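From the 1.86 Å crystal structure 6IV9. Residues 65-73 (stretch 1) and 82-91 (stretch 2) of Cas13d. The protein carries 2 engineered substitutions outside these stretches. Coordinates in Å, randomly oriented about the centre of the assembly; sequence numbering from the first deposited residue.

Stretch 1 (65-73) VSENKMYIT
Stretch 2, residues 82-91: VLEYEVDNND

The antiparallel pairing of these two strands is broken by a beta bulge: Ile72 pairs with Tyr85, but the next residue, Thr73, pairs with Leu83, so Glu84 is the extra residue. Its phi/psi of -106/-53 departs from the extended values of its neighbours, and the backbone turns so that two consecutive amides address one carbonyl. Glu84 N donates to Ile72 O at 2.8 Å (N-H...O 160°), while Tyr85 N reaches the same Ile72 O at 3.3 Å, a weak bond. The CA-to-CB bond of Glu84 points toward stretch 1, but with chi1 -70° and chi2 -85° its end leads away.

Elsewhere the register is regular. Strands 69-73 and 82-88 run at 161° with a closest axial approach of 4.6 Å. Met70-Val87 and Ile72-Tyr85 are the hydrogen-bonded pairs, with CA-CA distances of 5.1 and 5.2 Å; Lys69-Asp88, Tyr71-Glu86 and Thr73-Leu83 are non-hydrogen-bonded pairs at 4.7, 4.7 and 4.5 Å. Met70 N donates to Val87 O at 2.9 Å, Val87 N to Met70 O at 2.8 Å, and Ile72 N to Tyr85 O at 2.9 Å, with angles of 160-170°. Between these rungs, CA-H...O contacts join Tyr71 CA to Tyr85 O (3.4 Å) and, beside the bulge, Thr73 CA to Val82 O (3.2 Å).

One face carries Met70, Ile72, Tyr85 and Val87. Met70 (m, t, m) places CE 3.8 Å from Val87 CG1, and Ile72 (m, t) places CD1 4.3 Å from Val87 CG2, so the t rotamer of Val87 offers a methyl to each. The other face carries Lys69, Tyr71, Thr73, Leu83, Glu86 and Asp88. Lys69 (m, m, t, t) forms a salt bridge from NZ to Asp88 OD2 at 2.7 Å; Glu86 OE2 lies 4.1 Å from Lys69 NZ, near but beyond a salt bridge. Tyr71 (chi1 -56°, chi2 87°) brings CE2 to 3.6 Å from Glu86 CG, and Leu83 CD2 lies 4.0 Å from Tyr71 CB and 3.8 Å from Thr73 CG2.

Past the strand pairing, Asn89 (chi1 -67°, chi2 -24°) fastens the turn before Lys69. Asn89 N donates to Asn68 O at 3.0 Å and 171°; Asn89 ND2 donates to Glu67 O at 3.0 Å and, weakly, to Ser66 O at 3.3 Å. Within that turn, Ser66 N donates to Lys69 O at 2.9 Å, and Lys69 N to Ser66 OG (chi1 84°, p) at 3.0 Å.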

# COMPACT_ATOMS: atom_id res chain seq x y z
N VAL A 65 20.76 8.86 -21.82
CA VAL A 65 21.91 9.70 -22.21
C VAL A 65 23.21 9.16 -21.63
O VAL A 65 23.25 8.81 -20.48
CB VAL A 65 21.73 11.18 -21.82
CG1 VAL A 65 22.87 12.03 -22.32
CG2 VAL A 65 20.41 11.76 -22.28
N SER A 66 24.19 9.06 -22.50
CA SER A 66 25.59 8.74 -22.13
C SER A 66 26.45 9.95 -22.52
O SER A 66 25.92 10.94 -23.06
CB SER A 66 26.08 7.50 -22.79
OG SER A 66 26.56 7.82 -24.07
N GLU A 67 27.73 9.90 -22.23
CA GLU A 67 28.52 11.10 -22.58
C GLU A 67 28.48 11.30 -24.10
O GLU A 67 28.24 12.40 -24.52
CB GLU A 67 29.93 10.99 -22.00
CG GLU A 67 30.76 12.23 -22.20
CD GLU A 67 30.28 13.44 -21.42
OE1 GLU A 67 29.15 13.38 -20.91
OE2 GLU A 67 31.01 14.44 -21.35
N ASN A 68 28.65 10.26 -24.89
CA ASN A 68 28.75 10.52 -26.34
C ASN A 68 27.48 10.19 -27.12
O ASN A 68 27.35 10.67 -28.22
CB ASN A 68 30.01 9.86 -26.90
CG ASN A 68 31.27 10.38 -26.25
OD1 ASN A 68 31.97 9.66 -25.55
ND2 ASN A 68 31.57 11.65 -26.44
N LYS A 69 26.55 9.45 -26.53
CA LYS A 69 25.38 8.99 -27.31
C LYS A 69 24.07 9.12 -26.54
O LYS A 69 24.12 9.29 -25.35
CB LYS A 69 25.52 7.49 -27.53
CG LYS A 69 26.78 7.05 -28.23
CD LYS A 69 26.95 7.70 -29.56
CE LYS A 69 28.17 7.18 -30.29
NZ LYS A 69 28.25 7.74 -31.66
N MET A 70 22.97 9.07 -27.27
CA MET A 70 21.60 9.05 -26.71
C MET A 70 20.94 7.80 -27.28
O MET A 70 21.22 7.47 -28.43
CB MET A 70 20.76 10.25 -27.12
CG MET A 70 21.15 11.52 -26.47
SD MET A 70 20.04 12.84 -26.89
CE MET A 70 20.44 13.13 -28.61
N TYR A 71 20.16 7.12 -26.47
CA TYR A 71 19.42 5.93 -26.93
C TYR A 71 17.95 6.22 -26.73
O TYR A 71 17.56 6.48 -25.62
CB TYR A 71 19.87 4.68 -26.19
CG TYR A 71 21.35 4.45 -26.29
CD1 TYR A 71 22.23 5.03 -25.40
CD2 TYR A 71 21.87 3.69 -27.31
CE1 TYR A 71 23.59 4.83 -25.51
CE2 TYR A 71 23.23 3.49 -27.44
CZ TYR A 71 24.09 4.07 -26.53
OH TYR A 71 25.42 3.87 -26.66
N ILE A 72 17.18 6.14 -27.80
CA ILE A 72 15.73 6.42 -27.78
C ILE A 72 14.98 5.09 -27.73
O ILE A 72 15.26 4.24 -28.53
CB ILE A 72 15.37 7.24 -29.02
CG1 ILE A 72 16.10 8.58 -29.01
CG2 ILE A 72 13.87 7.39 -29.15
CD1 ILE A 72 15.70 9.51 -30.09
N THR A 73 14.06 4.95 -26.79
CA THR A 73 13.28 3.71 -26.70
C THR A 73 11.80 4.02 -26.89
O THR A 73 11.39 5.14 -26.68
CB THR A 73 13.46 2.99 -25.36
OG1 THR A 73 12.89 3.79 -24.34
CG2 THR A 73 14.90 2.65 -25.03
N VAL A 82 11.58 -0.90 -26.34
CA VAL A 82 12.07 -1.28 -27.68
C VAL A 82 13.17 -0.27 -28.01
O VAL A 82 12.87 0.89 -28.10
CB VAL A 82 10.95 -1.20 -28.73
CG1 VAL A 82 11.48 -1.37 -30.13
CG2 VAL A 82 9.85 -2.20 -28.45
N LEU A 83 14.41 -0.73 -28.11
CA LEU A 83 15.48 0.24 -28.47
C LEU A 83 15.21 0.65 -29.91
O LEU A 83 15.11 -0.22 -30.76
CB LEU A 83 16.84 -0.43 -28.32
CG LEU A 83 17.50 -0.24 -26.96
CD1 LEU A 83 18.64 -1.21 -26.77
CD2 LEU A 83 17.96 1.19 -26.81
N GLU A 84 15.09 1.94 -30.16
CA GLU A 84 14.74 2.38 -31.52
C GLU A 84 15.95 3.00 -32.21
O GLU A 84 16.24 2.62 -33.32
CB GLU A 84 13.64 3.43 -31.44
CG GLU A 84 12.29 2.87 -31.01
CD GLU A 84 11.45 2.30 -32.14
OE1 GLU A 84 11.94 2.21 -33.24
OE2 GLU A 84 10.31 1.96 -31.89
N TYR A 85 16.58 3.97 -31.57
CA TYR A 85 17.70 4.65 -32.26
C TYR A 85 18.85 4.97 -31.32
O TYR A 85 18.64 5.16 -30.15
CB TYR A 85 17.23 5.99 -32.80
CG TYR A 85 16.15 5.90 -33.84
CD1 TYR A 85 14.83 5.88 -33.47
CD2 TYR A 85 16.46 5.81 -35.18
CE1 TYR A 85 13.82 5.78 -34.41
CE2 TYR A 85 15.46 5.72 -36.13
CZ TYR A 85 14.14 5.69 -35.74
OH TYR A 85 13.14 5.59 -36.66
N GLU A 86 20.03 5.03 -31.90
CA GLU A 86 21.23 5.51 -31.20
C GLU A 86 21.59 6.82 -31.90
O GLU A 86 21.63 6.81 -33.11
CB GLU A 86 22.36 4.51 -31.29
CG GLU A 86 23.64 5.03 -30.71
CD GLU A 86 24.77 4.05 -30.93
OE1 GLU A 86 24.52 2.86 -30.85
OE2 GLU A 86 25.86 4.50 -31.20
N VAL A 87 21.78 7.89 -31.16
CA VAL A 87 22.09 9.22 -31.75
C VAL A 87 23.44 9.70 -31.21
O VAL A 87 23.68 9.52 -30.04
CB VAL A 87 20.98 10.24 -31.44
CG1 VAL A 87 21.30 11.62 -31.98
CG2 VAL A 87 19.63 9.77 -31.90
N ASP A 88 24.27 10.26 -32.08
CA ASP A 88 25.58 10.78 -31.64
C ASP A 88 25.37 12.21 -31.16
O ASP A 88 24.82 12.98 -31.89
CB ASP A 88 26.62 10.74 -32.75
CG ASP A 88 27.96 11.24 -32.27
OD1 ASP A 88 28.15 12.45 -32.24
OD2 ASP A 88 28.76 10.42 -31.88
N ASN A 89 25.81 12.52 -29.94
CA ASN A 89 25.62 13.86 -29.36
C ASN A 89 26.38 14.94 -30.14
O ASN A 89 25.93 16.05 -30.11
CB ASN A 89 26.01 13.91 -27.88
CG ASN A 89 25.09 13.08 -27.03
OD1 ASN A 89 23.96 12.84 -27.41
ND2 ASN A 89 25.57 12.63 -25.89
N ASN A 90 27.57 14.62 -30.61
CA ASN A 90 28.43 15.58 -31.36
C ASN A 90 27.98 15.86 -32.79
O ASN A 90 27.94 17.03 -33.15
CB ASN A 90 29.90 15.23 -31.16
CG ASN A 90 30.20 15.14 -29.68
OD1 ASN A 90 29.94 16.07 -28.94
ND2 ASN A 90 30.71 14.01 -29.23
N ASP A 91 27.68 14.85 -33.60
CA ASP A 91 27.34 15.16 -35.01
C ASP A 91 25.86 14.93 -35.34
O ASP A 91 25.51 15.12 -36.49
CB ASP A 91 28.29 14.46 -35.97
CG ASP A 91 28.22 12.95 -35.92
OD1 ASP A 91 27.25 12.42 -35.40
OD2 ASP A 91 29.16 12.33 -36.41